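Local atomic coordinates of oxidoreductase, short chain dehydrogenase/reductase family protein (Bifidobacterium adolescentis L2-32, PDB entry 6OW4), a protein that probably reduces the 20-keto group of steroids with NADH, as a 20beta-hydroxysteroid dehydrogenase of the short-chain dehydrogenase/reductase family. Residues L34-M39 with A276-T281; Q114-L119 with H164-E169; A266-F271 with T283-D288; V106-L111 with G160-E165. One frame throughout, in Å; residues are numbered along the deposited sequence.

Contact 1. Residues L34-M39 with A276-T281; sequences LDKFSM and ASSYVT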
loop_
_atom_site.group_PDB
_atom_site.type_symbol
_atom_site.label_atom_id
_atom_site.label_comp_id
_atom_site.label_asym_id
_atom_site.label_seq_id
_atom_site.Cartn_x
_atom_site.Cartn_y
_atom_site.Cartn_z
ATOM N N LEU F 34 -24.670 1.120 -20.068
ATOM C CA LEU F 34 -25.463 0.296 -19.111
ATOM C C LEU F 34 -25.377 -1.186 -19.502
ATOM O O LEU F 34 -25.466 -2.032 -18.589
ATOM C CB LEU F 34 -26.922 0.771 -19.090
ATOM C CG LEU F 34 -27.214 2.102 -18.390
ATOM C CD1 LEU F 34 -26.398 2.264 -17.113
ATOM C CD2 LEU F 34 -26.984 3.281 -19.321
ATOM N N ASP F 35 -25.207 -1.486 -20.797
ATOM C CA ASP F 35 -25.083 -2.869 -21.334
ATOM C C ASP F 35 -23.888 -3.582 -20.689
ATOM O O ASP F 35 -23.918 -4.824 -20.621
ATOM C CB ASP F 35 -24.916 -2.884 -22.857
ATOM C CG ASP F 35 -26.156 -2.475 -23.634
ATOM O OD1 ASP F 35 -27.271 -2.811 -23.184
ATOM O OD2 ASP F 35 -25.992 -1.830 -24.691
ATOM N N LYS F 36 -22.875 -2.828 -20.250
ATOM C CA LYS F 36 -21.620 -3.364 -19.658
ATOM C C LYS F 36 -21.913 -4.112 -18.350
ATOM O O LYS F 36 -21.167 -5.056 -18.045
ATOM C CB LYS F 36 -20.622 -2.229 -19.419
ATOM C CG LYS F 36 -20.066 -1.594 -20.685
ATOM C CD LYS F 36 -18.763 -0.864 -20.465
ATOM C CE LYS F 36 -17.940 -0.722 -21.726
ATOM N NZ LYS F 36 -16.522 -0.433 -21.412
ATOM N N PHE F 37 -22.953 -3.704 -17.615
ATOM C CA PHE F 37 -23.325 -4.247 -16.280
ATOM C C PHE F 37 -24.243 -5.467 -16.429
ATOM O O PHE F 37 -24.605 -6.073 -15.399
ATOM C CB PHE F 37 -23.977 -3.152 -15.432
ATOM C CG PHE F 37 -23.079 -1.971 -15.172
ATOM C CD1 PHE F 37 -23.044 -0.901 -16.051
ATOM C CD2 PHE F 37 -22.248 -1.944 -14.063
ATOM C CE1 PHE F 37 -22.209 0.181 -15.817
ATOM C CE2 PHE F 37 -21.413 -0.860 -13.829
ATOM C CZ PHE F 37 -21.396 0.200 -14.706
ATOM N N SER F 38 -24.610 -5.816 -17.666
ATOM C CA SER F 38 -25.370 -7.046 -18.004
ATOM C C SER F 38 -24.500 -8.275 -17.719
ATOM O O SER F 38 -23.261 -8.157 -17.783
ATOM C CB SER F 38 -25.835 -7.030 -19.438
ATOM O OG SER F 38 -26.421 -8.271 -19.798
ATOM N N MET F 39 -25.137 -9.403 -17.403
ATOM C CA MET F 39 -24.478 -10.725 -17.245
ATOM C C MET F 39 -25.277 -11.773 -18.031
ATOM O O MET F 39 -25.282 -12.949 -17.619
ATOM C CB MET F 39 -24.395 -11.120 -15.766
ATOM C CG MET F 39 -23.516 -10.202 -14.931
ATOM S SD MET F 39 -21.750 -10.321 -15.346
ATOM C CE MET F 39 -21.400 -12.013 -14.873
ATOM N N ALA F 276 -18.083 -3.937 -17.108
ATOM C CA ALA F 276 -17.926 -2.584 -16.525
ATOM C C ALA F 276 -16.507 -2.416 -15.963
ATOM O O ALA F 276 -16.025 -1.268 -15.921
ATOM C CB ALA F 276 -18.973 -2.353 -15.464
ATOM N N SER F 277 -15.865 -3.517 -15.554
ATOM C CA SER F 277 -14.504 -3.549 -14.955
ATOM C C SER F 277 -13.529 -4.309 -15.865
ATOM O O SER F 277 -12.570 -4.900 -15.332
ATOM C CB SER F 277 -14.564 -4.165 -13.583
ATOM O OG SER F 277 -14.986 -5.518 -13.664
ATOM N N SER F 278 -13.737 -4.252 -17.185
ATOM C CA SER F 278 -13.018 -5.059 -18.209
ATOM C C SER F 278 -11.512 -4.753 -18.227
ATOM O O SER F 278 -10.763 -5.603 -18.744
ATOM C CB SER F 278 -13.626 -4.873 -19.579
ATOM O OG SER F 278 -13.736 -3.496 -19.902
ATOM N N TYR F 279 -11.076 -3.597 -17.709
ATOM C CA TYR F 279 -9.638 -3.223 -17.598
ATOM C C TYR F 279 -9.216 -3.149 -16.123
ATOM O O TYR F 279 -8.218 -2.460 -15.809
ATOM C CB TYR F 279 -9.361 -1.903 -18.321
ATOM C CG TYR F 279 -7.918 -1.697 -18.711
ATOM C CD1 TYR F 279 -7.285 -2.568 -19.584
ATOM C CD2 TYR F 279 -7.184 -0.631 -18.216
ATOM C CE1 TYR F 279 -5.959 -2.390 -19.949
ATOM C CE2 TYR F 279 -5.858 -0.438 -18.570
ATOM C CZ TYR F 279 -5.241 -1.322 -19.440
ATOM O OH TYR F 279 -3.937 -1.136 -19.796
ATOM N N VAL F 280 -9.941 -3.853 -15.248
ATOM C CA VAL F 280 -9.622 -3.980 -13.796
ATOM C C VAL F 280 -9.220 -5.434 -13.526
ATOM O O VAL F 280 -10.063 -6.328 -13.729
ATOM C CB VAL F 280 -10.806 -3.549 -12.907
ATOM C CG1 VAL F 280 -10.396 -3.426 -11.445
ATOM C CG2 VAL F 280 -11.439 -2.254 -13.394
ATOM N N THR F 281 -7.975 -5.654 -13.100
ATOM C CA THR F 281 -7.445 -6.983 -12.693
ATOM C C THR F 281 -6.285 -6.790 -11.709
ATOM O O THR F 281 -5.556 -5.794 -11.844
ATOM C CB THR F 281 -7.042 -7.808 -13.922
ATOM O OG1 THR F 281 -6.799 -9.149 -13.497
ATOM C CG2 THR F 281 -5.822 -7.267 -14.635
HETATM O O HOH W 1 -15.682 -1.260 -19.088
#
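A methyl-on-ring contact between F37 and A276 joins a 3-10 turn in the loop before strand 42-47 to the loop between helix 262-273 and strand 284-287, at a subunit interface. The methyl CB of A276 sits over one face of the F37 ring, 3.6 Å from its centroid and 24° off the ring normal, which makes a CH-pi contact. It is shifted toward the rim, and its closest ring atom is CE2 of F37, 3.3 Å from A276 CB. The backbone adds a weak hydrogen bond from A276 N to K36 O, 3.4 Å long and bent. In this Rossmann-fold SDR enzyme the contact ties the N-terminal extension to the loop before the last strand of the central sheet. The K36 chain runs extended beyond CG, and a water accepts a bond from K36 NZ at 2.6 Å. The same water donates to S278 OG at 3.1 Å. Both polar ends also reach the second subunit: K36 forms a salt bridge with D263 of that subunit, and S278 OG bonds E264 of that subunit. The F37 ring meets F37 of the second subunit, their planes at about 40°.

Contact 2. Residues Q114-L119 with H164-E169; sequences QLVEQL and HEIMRE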
loop_
_atom_site.group_PDB
_atom_site.type_symbol
_atom_site.label_atom_id
_atom_site.label_comp_id
_atom_site.label_asym_id
_atom_site.label_seq_id
_atom_site.Cartn_x
_atom_site.Cartn_y
_atom_site.Cartn_z
ATOM N N GLN F 114 -19.518 -31.260 -11.762
ATOM C CA GLN F 114 -20.969 -30.924 -11.760
ATOM C C GLN F 114 -21.186 -29.503 -12.296
ATOM O O GLN F 114 -22.201 -29.292 -12.991
ATOM C CB GLN F 114 -21.561 -31.106 -10.362
ATOM C CG GLN F 114 -21.677 -32.566 -9.946
ATOM C CD GLN F 114 -22.264 -33.413 -11.049
ATOM O OE1 GLN F 114 -23.369 -33.163 -11.525
ATOM N NE2 GLN F 114 -21.512 -34.413 -11.481
ATOM N N LEU F 115 -20.278 -28.571 -11.987
ATOM C CA LEU F 115 -20.300 -27.185 -12.529
ATOM C C LEU F 115 -20.312 -27.244 -14.061
ATOM O O LEU F 115 -21.163 -26.571 -14.665
ATOM C CB LEU F 115 -19.085 -26.406 -12.014
ATOM C CG LEU F 115 -19.203 -25.858 -10.592
ATOM C CD1 LEU F 115 -17.865 -25.329 -10.104
ATOM C CD2 LEU F 115 -20.267 -24.773 -10.507
ATOM N N VAL F 116 -19.417 -28.037 -14.658
ATOM C CA VAL F 116 -19.274 -28.182 -16.139
ATOM C C VAL F 116 -20.535 -28.855 -16.702
ATOM O O VAL F 116 -21.067 -28.349 -17.709
ATOM C CB VAL F 116 -17.997 -28.964 -16.511
ATOM C CG1 VAL F 116 -17.922 -29.263 -18.002
ATOM C CG2 VAL F 116 -16.738 -28.240 -16.058
ATOM N N GLU F 117 -20.995 -29.942 -16.072
ATOM C CA GLU F 117 -22.091 -30.812 -16.585
ATOM C C GLU F 117 -23.453 -30.129 -16.406
ATOM O O GLU F 117 -24.172 -29.985 -17.414
ATOM C CB GLU F 117 -22.084 -32.173 -15.885
ATOM C CG GLU F 117 -21.024 -33.122 -16.415
ATOM C CD GLU F 117 -21.084 -34.524 -15.833
ATOM O OE1 GLU F 117 -21.787 -34.717 -14.817
ATOM O OE2 GLU F 117 -20.428 -35.422 -16.396
ATOM N N GLN F 118 -23.801 -29.745 -15.174
ATOM C CA GLN F 118 -25.155 -29.240 -14.812
ATOM C C GLN F 118 -25.350 -27.814 -15.343
ATOM O O GLN F 118 -26.475 -27.509 -15.786
ATOM C CB GLN F 118 -25.376 -29.301 -13.298
ATOM C CG GLN F 118 -25.396 -30.722 -12.744
ATOM C CD GLN F 118 -25.850 -30.809 -11.306
ATOM O OE1 GLN F 118 -26.445 -29.882 -10.760
ATOM N NE2 GLN F 118 -25.579 -31.942 -10.679
ATOM N N LEU F 119 -24.303 -26.982 -15.314
ATOM C CA LEU F 119 -24.378 -25.529 -15.632
ATOM C C LEU F 119 -23.986 -25.289 -17.097
ATOM O O LEU F 119 -24.726 -24.562 -17.791
ATOM C CB LEU F 119 -23.462 -24.760 -14.673
ATOM C CG LEU F 119 -23.973 -23.398 -14.205
ATOM C CD1 LEU F 119 -25.285 -23.531 -13.444
ATOM C CD2 LEU F 119 -22.932 -22.708 -13.337
ATOM N N HIS F 164 -10.641 -21.248 -12.825
ATOM C CA HIS F 164 -9.751 -20.829 -13.944
ATOM C C HIS F 164 -9.251 -22.061 -14.712
ATOM O O HIS F 164 -8.815 -21.887 -15.867
ATOM C CB HIS F 164 -8.629 -19.899 -13.449
ATOM C CG HIS F 164 -7.579 -20.541 -12.606
ATOM N ND1 HIS F 164 -6.683 -21.461 -13.111
ATOM C CD2 HIS F 164 -7.244 -20.360 -11.311
ATOM C CE1 HIS F 164 -5.858 -21.839 -12.157
ATOM N NE2 HIS F 164 -6.181 -21.177 -11.042
ATOM N N GLU F 165 -9.326 -23.253 -14.108
ATOM C CA GLU F 165 -9.066 -24.550 -14.795
ATOM C C GLU F 165 -10.129 -24.764 -15.880
ATOM O O GLU F 165 -9.743 -25.026 -17.036
ATOM C CB GLU F 165 -9.058 -25.713 -13.799
ATOM C CG GLU F 165 -7.694 -25.972 -13.179
ATOM C CD GLU F 165 -7.668 -27.026 -12.083
ATOM O OE1 GLU F 165 -8.738 -27.582 -11.766
ATOM O OE2 GLU F 165 -6.573 -27.290 -11.547
ATOM N N ILE F 166 -11.410 -24.651 -15.515
ATOM C CA ILE F 166 -12.580 -24.817 -16.430
ATOM C C ILE F 166 -12.450 -23.825 -17.593
ATOM O O ILE F 166 -12.635 -24.247 -18.750
ATOM C CB ILE F 166 -13.911 -24.636 -15.668
ATOM C CG1 ILE F 166 -14.184 -25.808 -14.721
ATOM C CG2 ILE F 166 -15.070 -24.422 -16.633
ATOM C CD1 ILE F 166 -15.153 -25.491 -13.602
ATOM N N MET F 167 -12.147 -22.560 -17.280
ATOM C CA MET F 167 -12.085 -21.433 -18.249
ATOM C C MET F 167 -11.085 -21.757 -19.363
ATOM O O MET F 167 -11.472 -21.672 -20.545
ATOM C CB MET F 167 -11.664 -20.138 -17.548
ATOM C CG MET F 167 -12.756 -19.547 -16.682
ATOM S SD MET F 167 -12.144 -18.238 -15.598
ATOM C CE MET F 167 -13.611 -17.898 -14.626
ATOM N N ARG F 168 -9.851 -22.110 -18.994
ATOM C CA ARG F 168 -8.754 -22.428 -19.947
ATOM C C ARG F 168 -9.098 -23.712 -20.710
ATOM O O ARG F 168 -8.915 -23.730 -21.944
ATOM C CB ARG F 168 -7.425 -22.554 -19.199
ATOM C CG ARG F 168 -6.928 -21.241 -18.612
ATOM C CD ARG F 168 -5.616 -21.426 -17.881
ATOM N NE ARG F 168 -5.789 -22.171 -16.643
ATOM C CZ ARG F 168 -4.802 -22.722 -15.943
ATOM N NH1 ARG F 168 -3.549 -22.625 -16.357
ATOM N NH2 ARG F 168 -5.075 -23.375 -14.827
ATOM N N GLU F 169 -9.595 -24.732 -20.003
ATOM C CA GLU F 169 -10.007 -26.042 -20.579
ATOM C C GLU F 169 -11.133 -25.832 -21.598
ATOM O O GLU F 169 -11.167 -26.585 -22.591
ATOM C CB GLU F 169 -10.437 -27.007 -19.473
ATOM C CG GLU F 169 -9.266 -27.609 -18.715
ATOM C CD GLU F 169 -9.628 -28.308 -17.416
ATOM O OE1 GLU F 169 -10.828 -28.575 -17.204
ATOM O OE2 GLU F 169 -8.711 -28.580 -16.616
#
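I166 packs against V116 and L115 where helices 105-119 and 142-170 lie side by side. The V116 and I166 side chains slide past each other in opposite directions. V116 CG2 is 3.8 Å from I166 CG1 and 4.0 Å from I166 CD1. On V116 this branch stands anti to the carbonyl carbon, while CG1 takes the place anti to N (chi1 173°). I166 CG1 is likewise anti to its carbonyl carbon, and chi2 of 159° carries CD1 on toward helix 105-119. There CD1 also comes within 4.3 Å of L115 CB, a looser touch. The contact is purely apolar. Behind I166, R168 folds back on its own helix, and its NE donates to H164 O at 3.1 Å from above the carbonyl plane. R168 also forms a salt bridge with D139 of the third subunit. The two helices lie next to each other on the same side of the parallel sheet of the Rossmann fold. E169 bridges back to K112 of helix 105-119, L119 rests on strand 96-99, and M167 touches strand 223-230.

Contact 3. Residues A266-F271 with T283-D288; sequences ASTVLF and TDIRVD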
loop_
_atom_site.group_PDB
_atom_site.type_symbol
_atom_site.label_atom_id
_atom_site.label_comp_id
_atom_site.label_asym_id
_atom_site.label_seq_id
_atom_site.Cartn_x
_atom_site.Cartn_y
_atom_site.Cartn_z
ATOM N N ALA F 266 -23.169 -6.757 -3.227
ATOM C CA ALA F 266 -23.733 -7.415 -4.430
ATOM C C ALA F 266 -23.437 -6.574 -5.679
ATOM O O ALA F 266 -23.027 -7.157 -6.700
ATOM C CB ALA F 266 -25.215 -7.637 -4.248
ATOM N N SER F 267 -23.628 -5.254 -5.596
ATOM C CA SER F 267 -23.390 -4.292 -6.707
ATOM C C SER F 267 -21.899 -4.264 -7.078
ATOM O O SER F 267 -21.595 -4.144 -8.283
ATOM C CB SER F 267 -23.915 -2.918 -6.358
ATOM O OG SER F 267 -23.711 -2.626 -4.983
ATOM N N THR F 268 -21.005 -4.381 -6.090
ATOM C CA THR F 268 -19.529 -4.403 -6.284
ATOM C C THR F 268 -19.129 -5.696 -7.004
ATOM O O THR F 268 -18.304 -5.617 -7.932
ATOM C CB THR F 268 -18.778 -4.248 -4.953
ATOM O OG1 THR F 268 -19.213 -3.038 -4.333
ATOM C CG2 THR F 268 -17.275 -4.212 -5.123
ATOM N N VAL F 269 -19.689 -6.837 -6.585
ATOM C CA VAL F 269 -19.456 -8.172 -7.217
ATOM C C VAL F 269 -19.904 -8.100 -8.681
ATOM O O VAL F 269 -19.142 -8.554 -9.554
ATOM C CB VAL F 269 -20.177 -9.303 -6.455
ATOM C CG1 VAL F 269 -20.194 -10.608 -7.241
ATOM C CG2 VAL F 269 -19.574 -9.524 -5.076
ATOM N N LEU F 270 -21.093 -7.546 -8.931
ATOM C CA LEU F 270 -21.655 -7.367 -10.297
ATOM C C LEU F 270 -20.654 -6.588 -11.159
ATOM O O LEU F 270 -20.339 -7.065 -12.267
ATOM C CB LEU F 270 -23.000 -6.640 -10.204
ATOM C CG LEU F 270 -23.689 -6.351 -11.538
ATOM C CD1 LEU F 270 -23.753 -7.597 -12.409
ATOM C CD2 LEU F 270 -25.086 -5.792 -11.315
ATOM N N PHE F 271 -20.164 -5.449 -10.656
ATOM C CA PHE F 271 -19.194 -4.557 -11.347
ATOM C C PHE F 271 -17.948 -5.354 -11.757
ATOM O O PHE F 271 -17.534 -5.254 -12.927
ATOM C CB PHE F 271 -18.828 -3.361 -10.462
ATOM C CG PHE F 271 -17.689 -2.519 -10.984
ATOM C CD1 PHE F 271 -17.837 -1.757 -12.133
ATOM C CD2 PHE F 271 -16.464 -2.495 -10.332
ATOM C CE1 PHE F 271 -16.789 -0.990 -12.618
ATOM C CE2 PHE F 271 -15.417 -1.727 -10.818
ATOM C CZ PHE F 271 -15.582 -0.974 -11.959
ATOM N N THR F 283 -6.246 -6.060 -8.525
ATOM C CA THR F 283 -6.456 -4.966 -7.540
ATOM C C THR F 283 -7.560 -5.356 -6.552
ATOM O O THR F 283 -8.177 -6.425 -6.726
ATOM C CB THR F 283 -6.754 -3.632 -8.237
ATOM O OG1 THR F 283 -6.678 -2.613 -7.240
ATOM C CG2 THR F 283 -8.106 -3.590 -8.917
ATOM N N ASP F 284 -7.779 -4.503 -5.550
ATOM C CA ASP F 284 -8.771 -4.694 -4.463
ATOM C C ASP F 284 -9.749 -3.517 -4.476
ATOM O O ASP F 284 -9.305 -2.385 -4.731
ATOM C CB ASP F 284 -8.076 -4.788 -3.104
ATOM C CG ASP F 284 -9.040 -4.960 -1.944
ATOM O OD1 ASP F 284 -9.824 -5.932 -1.972
ATOM O OD2 ASP F 284 -9.009 -4.113 -1.028
ATOM N N ILE F 285 -11.026 -3.781 -4.201
ATOM C CA ILE F 285 -12.064 -2.733 -3.975
ATOM C C ILE F 285 -12.550 -2.867 -2.529
ATOM O O ILE F 285 -13.228 -3.868 -2.217
ATOM C CB ILE F 285 -13.199 -2.836 -5.014
ATOM C CG1 ILE F 285 -12.639 -2.834 -6.441
ATOM C CG2 ILE F 285 -14.225 -1.732 -4.798
ATOM C CD1 ILE F 285 -13.678 -2.714 -7.535
ATOM N N ARG F 286 -12.180 -1.905 -1.679
ATOM C CA ARG F 286 -12.626 -1.821 -0.265
ATOM C C ARG F 286 -14.047 -1.248 -0.239
ATOM O O ARG F 286 -14.281 -0.217 -0.897
ATOM C CB ARG F 286 -11.660 -0.965 0.559
ATOM C CG ARG F 286 -10.227 -1.479 0.543
ATOM C CD ARG F 286 -9.298 -0.722 1.471
ATOM N NE ARG F 286 -7.906 -0.887 1.070
ATOM C CZ ARG F 286 -6.853 -0.475 1.772
ATOM N NH1 ARG F 286 -7.019 0.131 2.935
ATOM N NH2 ARG F 286 -5.631 -0.676 1.311
ATOM N N VAL F 287 -14.953 -1.914 0.480
ATOM C CA VAL F 287 -16.371 -1.492 0.673
ATOM C C VAL F 287 -16.625 -1.428 2.184
ATOM O O VAL F 287 -17.244 -2.366 2.720
ATOM C CB VAL F 287 -17.336 -2.449 -0.055
ATOM C CG1 VAL F 287 -18.758 -1.912 -0.080
ATOM C CG2 VAL F 287 -16.864 -2.754 -1.469
ATOM N N ASP F 288 -16.140 -0.363 2.834
ATOM C CA ASP F 288 -15.985 -0.284 4.313
ATOM C C ASP F 288 -16.534 1.030 4.887
ATOM O O ASP F 288 -16.302 1.277 6.090
ATOM C CB ASP F 288 -14.513 -0.446 4.698
ATOM C CG ASP F 288 -13.595 0.643 4.163
ATOM O OD1 ASP F 288 -14.090 1.530 3.436
ATOM O OD2 ASP F 288 -12.392 0.596 4.476
#
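T268 and F271 of helix 262-273 face I285 and V287 of strand 284-287, with the two axes 10.4 Å apart and nearly antiparallel at 165°. Most of the contact is aliphatic. T268 CG2 meets I285 CG2 at 3.9 Å and V287 CG2 at 4.0 Å, so the one methyl touches both strand residues. In each pair the side chains slide past each other in opposite directions. With OG1 beside the backbone N (chi1 -57°), the methyl CG2 takes the position anti to N and meets the strand. The second kind is aromatic. I285 CD1 approaches the F271 ring at its edge, in the ring plane, 3.8 Å from CE2 of F271. The two side chains cross at about a right angle. A third kind is polar against apolar: T268 OG1 lies 3.7 Å from V287 CG2. That hydroxyl is weakly hydrogen-bonded to E264 O, one turn back in its helix.

Helix 262-273 belongs to the last beta-alpha-beta crossover of the Rossmann fold, from strand 223-230 to strand 284-287. F271 also stacks on F271 of the second subunit, which places the helix at that interface. Strand 284-287 is one of the two outermost strands of the parallel sheet within this chain, backbone-bonded to strand 223-230, whose I228 touches both T268 and V287. V269, on another side of the helix, packs on helix 52-63.

Contact 4. Residues V106-L111 with G160-E165; sequences VQVAEL and GRIAHE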
loop_
_atom_site.group_PDB
_atom_site.type_symbol
_atom_site.label_atom_id
_atom_site.label_comp_id
_atom_site.label_asym_id
_atom_site.label_seq_id
_atom_site.Cartn_x
_atom_site.Cartn_y
_atom_site.Cartn_z
ATOM N N VAL F 106 -11.883 -34.110 -2.540
ATOM C CA VAL F 106 -12.790 -35.083 -3.225
ATOM C C VAL F 106 -14.071 -34.362 -3.662
ATOM O O VAL F 106 -14.517 -34.595 -4.805
ATOM C CB VAL F 106 -13.112 -36.286 -2.316
ATOM C CG1 VAL F 106 -14.240 -37.141 -2.874
ATOM C CG2 VAL F 106 -11.878 -37.137 -2.045
ATOM N N GLN F 107 -14.649 -33.543 -2.775
ATOM C CA GLN F 107 -15.902 -32.781 -3.030
ATOM C C GLN F 107 -15.618 -31.665 -4.044
ATOM O O GLN F 107 -16.479 -31.435 -4.918
ATOM C CB GLN F 107 -16.472 -32.224 -1.723
ATOM C CG GLN F 107 -16.902 -33.307 -0.742
ATOM C CD GLN F 107 -17.753 -32.781 0.388
ATOM O OE1 GLN F 107 -18.605 -31.916 0.203
ATOM N NE2 GLN F 107 -17.534 -33.313 1.579
ATOM N N VAL F 108 -14.457 -31.010 -3.931
ATOM C CA VAL F 108 -13.997 -29.918 -4.842
ATOM C C VAL F 108 -13.797 -30.496 -6.249
ATOM O O VAL F 108 -14.216 -29.837 -7.225
ATOM C CB VAL F 108 -12.711 -29.246 -4.319
ATOM C CG1 VAL F 108 -12.081 -28.329 -5.357
ATOM C CG2 VAL F 108 -12.957 -28.485 -3.025
ATOM N N ALA F 109 -13.167 -31.670 -6.346
ATOM C CA ALA F 109 -12.917 -32.404 -7.609
ATOM C C ALA F 109 -14.251 -32.776 -8.268
ATOM O O ALA F 109 -14.326 -32.727 -9.514
ATOM C CB ALA F 109 -12.077 -33.628 -7.340
ATOM N N GLU F 110 -15.260 -33.130 -7.462
ATOM C CA GLU F 110 -16.610 -33.538 -7.939
ATOM C C GLU F 110 -17.444 -32.290 -8.260
ATOM O O GLU F 110 -18.264 -32.366 -9.195
ATOM C CB GLU F 110 -17.299 -34.435 -6.908
ATOM C CG GLU F 110 -18.606 -35.044 -7.398
ATOM C CD GLU F 110 -18.520 -35.846 -8.688
ATOM O OE1 GLU F 110 -17.460 -36.451 -8.944
ATOM O OE2 GLU F 110 -19.516 -35.864 -9.437
ATOM N N LEU F 111 -17.249 -31.190 -7.524
ATOM C CA LEU F 111 -17.914 -29.883 -7.791
ATOM C C LEU F 111 -17.523 -29.397 -9.193
ATOM O O LEU F 111 -18.425 -28.969 -9.940
ATOM C CB LEU F 111 -17.505 -28.858 -6.728
ATOM C CG LEU F 111 -18.136 -27.472 -6.875
ATOM C CD1 LEU F 111 -19.633 -27.522 -6.603
ATOM C CD2 LEU F 111 -17.461 -26.465 -5.958
ATOM N N GLY F 160 -10.895 -21.490 -6.259
ATOM C CA GLY F 160 -10.347 -20.560 -7.263
ATOM C C GLY F 160 -9.683 -21.304 -8.410
ATOM O O GLY F 160 -9.845 -20.867 -9.561
ATOM N N ARG F 161 -8.978 -22.399 -8.110
ATOM C CA ARG F 161 -8.179 -23.177 -9.097
ATOM C C ARG F 161 -9.114 -23.838 -10.118
ATOM O O ARG F 161 -8.855 -23.694 -11.331
ATOM C CB ARG F 161 -7.302 -24.222 -8.399
ATOM C CG ARG F 161 -6.202 -24.793 -9.285
ATOM C CD ARG F 161 -5.555 -26.039 -8.709
ATOM N NE ARG F 161 -6.544 -27.073 -8.426
ATOM C CZ ARG F 161 -6.721 -27.686 -7.254
ATOM N NH1 ARG F 161 -5.954 -27.403 -6.213
ATOM N NH2 ARG F 161 -7.665 -28.601 -7.132
ATOM N N ILE F 162 -10.161 -24.527 -9.652
ATOM C CA ILE F 162 -11.118 -25.269 -10.529
ATOM C C ILE F 162 -11.843 -24.272 -11.442
ATOM O O ILE F 162 -12.185 -24.659 -12.573
ATOM C CB ILE F 162 -12.098 -26.146 -9.718
ATOM C CG1 ILE F 162 -13.016 -25.330 -8.801
ATOM C CG2 ILE F 162 -11.342 -27.217 -8.946
ATOM C CD1 ILE F 162 -14.257 -26.075 -8.365
ATOM N N ALA F 163 -12.051 -23.036 -10.978
ATOM C CA ALA F 163 -12.728 -21.952 -11.728
ATOM C C ALA F 163 -11.919 -21.605 -12.985
ATOM O O ALA F 163 -12.490 -21.687 -14.093
ATOM C CB ALA F 163 -12.924 -20.747 -10.843
ATOM N N HIS F 164 -10.641 -21.248 -12.825
ATOM C CA HIS F 164 -9.751 -20.829 -13.944
ATOM C C HIS F 164 -9.251 -22.061 -14.712
ATOM O O HIS F 164 -8.815 -21.887 -15.867
ATOM C CB HIS F 164 -8.629 -19.899 -13.449
ATOM C CG HIS F 164 -7.579 -20.541 -12.606
ATOM N ND1 HIS F 164 -6.683 -21.461 -13.111
ATOM C CD2 HIS F 164 -7.244 -20.360 -11.311
ATOM C CE1 HIS F 164 -5.858 -21.839 -12.157
ATOM N NE2 HIS F 164 -6.181 -21.177 -11.042
ATOM N N GLU F 165 -9.326 -23.253 -14.108
ATOM C CA GLU F 165 -9.066 -24.550 -14.795
ATOM C C GLU F 165 -10.129 -24.764 -15.880
ATOM O O GLU F 165 -9.743 -25.026 -17.036
ATOM C CB GLU F 165 -9.058 -25.713 -13.799
ATOM C CG GLU F 165 -7.694 -25.972 -13.179
ATOM C CD GLU F 165 -7.668 -27.026 -12.083
ATOM O OE1 GLU F 165 -8.738 -27.582 -11.766
ATOM O OE2 GLU F 165 -6.573 -27.290 -11.547
#
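Between residues 106-111 and 160-165 the CA atoms come nearest at V108 and I162, 7.9 Å apart. I162 supplies the second helix's share of the close contacts, using two of its branches. Its CG2 meets V108 CG1 at 3.8 Å, and the two side chains cross obliquely. Its CD1 reaches further, to L111 CD2 at 4.0 Å and to the backbone atom V108 O at 3.9 Å. The L111 and I162 side chains cross at about a right angle. I162 CG1 sits between the backbone N and the carbonyl carbon (chi1 63°), the most hindered of the staggered choices. This leaves CG2 anti to the carbonyl carbon and set against V108, while CG1 carries CD1 toward L111.

A polar pair lies beside this apolar patch. R161 NE forms a salt bridge with E165 OE2 one turn on, 3.1 Å long, and as a hydrogen bond it is weak and bent. R161 also forms a salt bridge, through NH1, with E142 of the third subunit. On the first helix, V108 and L111 also pack on C100, just before the NAD-binding D101 and V102. Q107 OE1 accepts a bond from D101 N. Here the two segments meet by the fit of branched apolar side chains, while the R161 charge is used within its own helix and at the third subunit.

From the N terminus, residues 34-39 come first and meet residues 276-281 near the end of the chain. Contact 1 thus closes the widest loop, tying the N-terminal extension to the loop before the last strand. Nested inside it, contact 4 opens at 106-111 and contact 2 at 114-119. Both join helix 105-119 to helix 142-170, where they share H164 and E165. Their centres are 8 Å apart, and they touch through L115 and I162. Contact 3 follows in series and closes a short loop between helix 262-273 and strand 284-287. It crosses contact 1, since their segments alternate, and S277 OG probably bonds F271 O. Contacts 1 and 3 both touch the second subunit, contacts 2 and 4 the third.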